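Long-range contact in beta-N-acetylhexosaminidase (Arthrobacter aurescens, PDB 3RCN), which probably hydrolyses terminal non-reducing N-acetyl-D-hexosamine residues from N-acetyl-beta-D-hexosaminides, as a glycosidase of glycosyl hydrolase family 20: residues W198-F212 with S269-E281. Residues are numbered along the deposited sequence; the frame is centred on the assembly and turned at random.
Sequences WRRESSLGSWRAGVF and SPVEVWTRWGINE
Arg276 lies flat against Trp207, guanidinium and indole planes 15° apart and their centres 4.2 Å from each other. Its CB sits 3.2 Å from Ser203 OG. CG falls between the backbone N and the carbonyl carbon (chi1 49°) and rests over one face of Trp274; the bend at chi3 (-75°) then turns the outward-running head toward Trp277 O. NE and NH2 both grip Trp277 O side-on, NE at 2.8 Å, with the oxygen lying in the guanidinium plane, which fixes the head's rotation. CZ comes over Trp207 CE3, and NH2 ends above the indole, 3.4 Å from Trp207 CD2: an off-centre cation-pi contact. Trp274 takes the other guanidinium face, while NH1 bonds weakly to a glycerol, probably from the crystallisation liquor. With an alanine in place of Trp207, the Arg276 guanidinium would probably lose its aromatic cover on that side, and a gap would open beside Trp277 O.

Deeper in, Ser203 CB packs over a face of the Trp277 indole, whose NE1 bonds weakly to Ser203 O; Ser203 N bonds weakly to Thr275 O. Arg199 NH2 reaches the ring's edge at CH2 (3.7 Å), though its hydrogen bonds go to Ser202 OG and Arg149 O. At the far end, a water accepts from Arg200 N, within hydrogen-bonding distance of Glu272 OE2 and Val273 O. Where Gly278 nears the predicted proton donor Glu316, the two-nitrogen grip and two aromatic faces hold Arg276's guanidinium flat, tying strand end and loop 198-212 to loop 269-281.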
loop_
_atom_site.group_PDB
_atom_site.type_symbol
_atom_site.label_atom_id
_atom_site.label_comp_id
_atom_site.label_asym_id
_atom_site.label_seq_id
_atom_site.Cartn_x
_atom_site.Cartn_y
_atom_site.Cartn_z
ATOM N N TRP A 198 14.368 -11.354 10.734
ATOM C CA TRP A 198 14.271 -10.214 11.654
ATOM C C TRP A 198 15.570 -9.923 12.388
ATOM O O TRP A 198 16.375 -10.817 12.614
ATOM C CB TRP A 198 13.126 -10.406 12.667
ATOM C CG TRP A 198 13.368 -11.488 13.686
ATOM C CD1 TRP A 198 13.178 -12.830 13.513
ATOM C CD2 TRP A 198 13.831 -11.321 15.042
ATOM N NE1 TRP A 198 13.495 -13.507 14.669
ATOM C CE2 TRP A 198 13.897 -12.610 15.619
ATOM C CE3 TRP A 198 14.199 -10.215 15.813
ATOM C CZ2 TRP A 198 14.317 -12.821 16.949
ATOM C CZ3 TRP A 198 14.612 -10.427 17.132
ATOM C CH2 TRP A 198 14.669 -11.725 17.681
ATOM N N ARG A 199 15.758 -8.662 12.763
ATOM C CA ARG A 199 16.902 -8.244 13.559
ATOM C C ARG A 199 16.419 -7.476 14.796
ATOM O O ARG A 199 15.320 -6.935 14.796
ATOM C CB ARG A 199 17.832 -7.351 12.731
ATOM C CG ARG A 199 17.191 -6.061 12.255
ATOM C CD ARG A 199 18.149 -5.269 11.390
ATOM N NE ARG A 199 17.534 -4.068 10.828
ATOM C CZ ARG A 199 16.997 -4.000 9.611
ATOM N NH1 ARG A 199 16.983 -5.071 8.812
ATOM N NH2 ARG A 199 16.465 -2.855 9.188
ATOM N N ARG A 200 17.259 -7.430 15.828
ATOM C CA ARG A 200 16.982 -6.768 17.101
ATOM C C ARG A 200 16.759 -5.263 16.963
ATOM O O ARG A 200 15.823 -4.699 17.541
ATOM C CB ARG A 200 18.169 -6.973 18.032
ATOM C CG ARG A 200 17.804 -7.436 19.403
ATOM C CD ARG A 200 18.264 -8.862 19.615
ATOM N NE ARG A 200 17.349 -9.587 20.491
ATOM C CZ ARG A 200 17.335 -10.906 20.626
ATOM N NH1 ARG A 200 18.191 -11.648 19.935
ATOM N NH2 ARG A 200 16.463 -11.481 21.447
ATOM N N GLU A 201 17.640 -4.605 16.217
ATOM C CA GLU A 201 17.529 -3.169 16.002
ATOM C C GLU A 201 18.221 -2.751 14.710
ATOM O O GLU A 201 18.573 -3.593 13.885
ATOM C CB GLU A 201 18.072 -2.389 17.197
ATOM C CG GLU A 201 19.365 -2.919 17.774
ATOM C CD GLU A 201 19.976 -1.970 18.799
ATOM O OE1 GLU A 201 19.301 -0.996 19.213
ATOM O OE2 GLU A 201 21.141 -2.198 19.190
ATOM N N SER A 202 18.383 -1.446 14.530
ATOM C CA SER A 202 18.939 -0.898 13.306
ATOM C C SER A 202 19.805 0.311 13.604
ATOM O O SER A 202 19.478 1.117 14.473
ATOM C CB SER A 202 17.815 -0.450 12.365
ATOM O OG SER A 202 16.926 -1.506 12.059
ATOM N N SER A 203 20.902 0.446 12.869
ATOM C CA SER A 203 21.667 1.680 12.896
ATOM C C SER A 203 20.762 2.832 12.554
ATOM O O SER A 203 19.951 2.756 11.632
ATOM C CB SER A 203 22.815 1.652 11.886
ATOM O OG SER A 203 23.764 0.660 12.218
ATOM N N LEU A 204 20.927 3.917 13.286
ATOM C CA LEU A 204 20.218 5.139 12.985
ATOM C C LEU A 204 21.174 6.095 12.278
ATOM O O LEU A 204 22.083 6.644 12.900
ATOM C CB LEU A 204 19.715 5.758 14.290
ATOM C CG LEU A 204 18.989 7.085 14.132
ATOM C CD1 LEU A 204 17.813 6.893 13.178
ATOM C CD2 LEU A 204 18.555 7.625 15.491
ATOM N N GLY A 205 20.958 6.311 10.984
ATOM C CA GLY A 205 21.900 7.082 10.191
ATOM C C GLY A 205 23.054 6.209 9.728
ATOM O O GLY A 205 22.954 4.983 9.767
ATOM N N SER A 206 24.140 6.837 9.280
ATOM C CA SER A 206 25.350 6.119 8.892
ATOM C C SER A 206 25.824 5.235 10.040
ATOM O O SER A 206 25.741 5.644 11.194
ATOM C CB SER A 206 26.458 7.114 8.528
ATOM O OG SER A 206 27.685 6.449 8.249
ATOM N N TRP A 207 26.318 4.033 9.732
ATOM C CA TRP A 207 26.872 3.157 10.779
ATOM C C TRP A 207 28.036 3.841 11.503
ATOM O O TRP A 207 28.380 3.488 12.634
ATOM C CB TRP A 207 27.296 1.778 10.232
ATOM C CG TRP A 207 28.422 1.847 9.238
ATOM C CD1 TRP A 207 28.310 1.932 7.882
ATOM C CD2 TRP A 207 29.825 1.855 9.525
ATOM N NE1 TRP A 207 29.553 1.996 7.304
ATOM C CE2 TRP A 207 30.502 1.950 8.290
ATOM C CE3 TRP A 207 30.576 1.783 10.704
ATOM C CZ2 TRP A 207 31.895 1.977 8.201
ATOM C CZ3 TRP A 207 31.956 1.817 10.618
ATOM C CH2 TRP A 207 32.603 1.914 9.372
ATOM N N ARG A 208 28.616 4.843 10.853
ATOM C CA ARG A 208 29.748 5.570 11.412
ATOM C C ARG A 208 29.399 6.419 12.629
ATOM O O ARG A 208 30.286 6.869 13.348
ATOM C CB ARG A 208 30.413 6.423 10.330
ATOM C CG ARG A 208 31.155 5.587 9.303
ATOM C CD ARG A 208 31.559 6.377 8.082
ATOM N NE ARG A 208 31.920 5.472 6.998
ATOM C CZ ARG A 208 33.078 4.821 6.929
ATOM N NH1 ARG A 208 33.323 4.010 5.904
ATOM N NH2 ARG A 208 33.993 4.976 7.883
ATOM N N ALA A 209 28.112 6.644 12.860
ATOM C CA ALA A 209 27.684 7.422 14.014
ATOM C C ALA A 209 27.448 6.507 15.214
ATOM O O ALA A 209 27.241 6.974 16.331
ATOM C CB ALA A 209 26.420 8.216 13.685
ATOM N N GLY A 210 27.476 5.201 14.973
ATOM C CA GLY A 210 27.331 4.217 16.035
ATOM C C GLY A 210 26.149 4.402 16.978
ATOM O O GLY A 210 26.267 4.168 18.181
ATOM N N VAL A 211 25.006 4.815 16.439
ATOM C CA VAL A 211 23.799 4.968 17.243
ATOM C C VAL A 211 22.699 4.073 16.688
ATOM O O VAL A 211 22.601 3.880 15.479
ATOM C CB VAL A 211 23.336 6.455 17.331
ATOM C CG1 VAL A 211 23.644 7.193 16.041
ATOM C CG2 VAL A 211 21.834 6.557 17.684
ATOM N N PHE A 212 21.878 3.533 17.585
ATOM C CA PHE A 212 20.866 2.540 17.233
ATOM C C PHE A 212 19.455 2.917 17.685
ATOM O O PHE A 212 19.277 3.672 18.641
ATOM C CB PHE A 212 21.254 1.186 17.822
ATOM C CG PHE A 212 22.484 0.607 17.214
ATOM C CD1 PHE A 212 23.740 0.989 17.659
ATOM C CD2 PHE A 212 22.391 -0.315 16.184
ATOM C CE1 PHE A 212 24.887 0.450 17.083
ATOM C CE2 PHE A 212 23.528 -0.853 15.612
ATOM C CZ PHE A 212 24.776 -0.466 16.062
ATOM N N SER A 269 29.929 -16.571 21.321
ATOM C CA SER A 269 28.527 -16.160 21.318
ATOM C C SER A 269 27.882 -16.298 19.932
ATOM O O SER A 269 28.463 -15.883 18.929
ATOM C CB SER A 269 28.381 -14.719 21.816
ATOM O OG SER A 269 27.032 -14.276 21.742
ATOM N N PRO A 270 26.657 -16.865 19.885
ATOM C CA PRO A 270 25.973 -17.194 18.619
ATOM C C PRO A 270 25.792 -15.979 17.705
ATOM O O PRO A 270 25.542 -14.854 18.152
ATOM C CB PRO A 270 24.622 -17.754 19.083
ATOM C CG PRO A 270 24.417 -17.185 20.458
ATOM C CD PRO A 270 25.788 -17.081 21.067
ATOM N N VAL A 271 25.941 -16.231 16.414
ATOM C CA VAL A 271 25.820 -15.190 15.409
ATOM C C VAL A 271 24.361 -14.793 15.265
ATOM O O VAL A 271 23.483 -15.660 15.205
ATOM C CB VAL A 271 26.332 -15.691 14.046
ATOM C CG1 VAL A 271 26.120 -14.645 12.961
ATOM C CG2 VAL A 271 27.793 -16.098 14.163
ATOM N N GLU A 272 24.086 -13.494 15.218
ATOM C CA GLU A 272 22.706 -13.040 15.026
ATOM C C GLU A 272 22.576 -12.105 13.812
ATOM O O GLU A 272 23.586 -11.598 13.316
ATOM C CB GLU A 272 22.163 -12.388 16.300
ATOM C CG GLU A 272 22.759 -11.039 16.625
ATOM C CD GLU A 272 21.970 -10.310 17.705
ATOM O OE1 GLU A 272 21.623 -10.966 18.717
ATOM O OE2 GLU A 272 21.686 -9.096 17.533
ATOM N N VAL A 273 21.354 -11.892 13.318
ATOM C CA VAL A 273 21.179 -11.051 12.132
ATOM C C VAL A 273 21.888 -9.707 12.376
ATOM O O VAL A 273 21.796 -9.148 13.464
ATOM C CB VAL A 273 19.687 -10.827 11.787
ATOM C CG1 VAL A 273 19.556 -9.928 10.571
ATOM C CG2 VAL A 273 18.982 -12.146 11.528
ATOM N N TRP A 274 22.627 -9.203 11.393
ATOM C CA TRP A 274 23.416 -7.985 11.618
ATOM C C TRP A 274 22.526 -6.780 11.885
ATOM O O TRP A 274 21.533 -6.596 11.203
ATOM C CB TRP A 274 24.332 -7.686 10.431
ATOM C CG TRP A 274 25.666 -7.133 10.849
ATOM C CD1 TRP A 274 26.291 -7.308 12.065
ATOM C CD2 TRP A 274 26.549 -6.321 10.059
ATOM N NE1 TRP A 274 27.506 -6.656 12.068
ATOM C CE2 TRP A 274 27.690 -6.049 10.851
ATOM C CE3 TRP A 274 26.487 -5.799 8.761
ATOM C CZ2 TRP A 274 28.749 -5.275 10.384
ATOM C CZ3 TRP A 274 27.546 -5.030 8.299
ATOM C CH2 TRP A 274 28.660 -4.781 9.106
ATOM N N THR A 275 22.868 -5.972 12.887
ATOM C CA THR A 275 22.090 -4.763 13.177
ATOM C C THR A 275 22.626 -3.437 12.602
ATOM O O THR A 275 22.027 -2.376 12.820
ATOM C CB THR A 275 21.817 -4.592 14.691
ATOM O OG1 THR A 275 23.022 -4.224 15.360
ATOM C CG2 THR A 275 21.285 -5.872 15.277
ATOM N N ARG A 276 23.732 -3.484 11.864
ATOM C CA ARG A 276 24.333 -2.248 11.361
ATOM C C ARG A 276 24.546 -2.292 9.866
ATOM O O ARG A 276 24.391 -3.344 9.239
ATOM C CB ARG A 276 25.641 -1.912 12.079
ATOM C CG ARG A 276 26.618 -3.069 12.165
ATOM C CD ARG A 276 28.055 -2.583 12.242
ATOM N NE ARG A 276 28.539 -2.109 10.946
ATOM C CZ ARG A 276 29.826 -1.933 10.650
ATOM N NH1 ARG A 276 30.761 -2.201 11.555
ATOM N NH2 ARG A 276 30.182 -1.504 9.448
ATOM N N TRP A 277 24.846 -1.130 9.292
ATOM C CA TRP A 277 25.111 -1.035 7.861
ATOM C C TRP A 277 26.590 -1.260 7.520
ATOM O O TRP A 277 27.414 -1.483 8.405
ATOM C CB TRP A 277 24.639 0.322 7.319
ATOM C CG TRP A 277 23.260 0.758 7.858
ATOM C CD1 TRP A 277 22.956 1.953 8.435
ATOM C CD2 TRP A 277 22.040 -0.011 7.873
ATOM N NE1 TRP A 277 21.638 1.982 8.800
ATOM C CE2 TRP A 277 21.054 0.788 8.472
ATOM C CE3 TRP A 277 21.692 -1.295 7.441
ATOM C CZ2 TRP A 277 19.737 0.349 8.646
ATOM C CZ3 TRP A 277 20.390 -1.729 7.617
ATOM C CH2 TRP A 277 19.429 -0.910 8.215
ATOM N N GLY A 278 26.906 -1.199 6.229
ATOM C CA GLY A 278 28.279 -1.206 5.761
ATOM C C GLY A 278 28.761 -2.570 5.327
ATOM O O GLY A 278 27.958 -3.468 5.067
ATOM N N ILE A 279 30.079 -2.727 5.245
ATOM C CA ILE A 279 30.659 -3.980 4.777
ATOM C C ILE A 279 31.013 -4.925 5.929
ATOM O O ILE A 279 31.667 -4.540 6.903
ATOM C CB ILE A 279 31.870 -3.733 3.858
ATOM C CG1 ILE A 279 31.449 -2.871 2.665
ATOM C CG2 ILE A 279 32.472 -5.054 3.369
ATOM C CD1 ILE A 279 32.576 -2.597 1.693
ATOM N N ASN A 280 30.545 -6.160 5.805
ATOM C CA ASN A 280 30.729 -7.174 6.823
ATOM C C ASN A 280 31.970 -8.041 6.569
ATOM O O ASN A 280 32.132 -8.618 5.491
ATOM C CB ASN A 280 29.491 -8.065 6.870
ATOM C CG ASN A 280 29.279 -8.679 8.226
ATOM O OD1 ASN A 280 30.169 -8.661 9.071
ATOM N ND2 ASN A 280 28.095 -9.220 8.448
ATOM N N GLU A 281 32.846 -8.140 7.563
ATOM C CA GLU A 281 33.970 -9.054 7.458
ATOM C C GLU A 281 33.500 -10.494 7.657
ATOM O O GLU A 281 34.203 -11.455 7.322
ATOM C CB GLU A 281 35.063 -8.697 8.467
ATOM C CG GLU A 281 36.008 -7.594 8.004
ATOM C CD GLU A 281 37.209 -7.407 8.929
ATOM O OE1 GLU A 281 37.388 -8.218 9.867
ATOM O OE2 GLU A 281 37.978 -6.444 8.710
HETATM O O HOH W 1 19.631 -8.961 15.646
HETATM O O HOH W 2 23.230 -4.030 18.005
#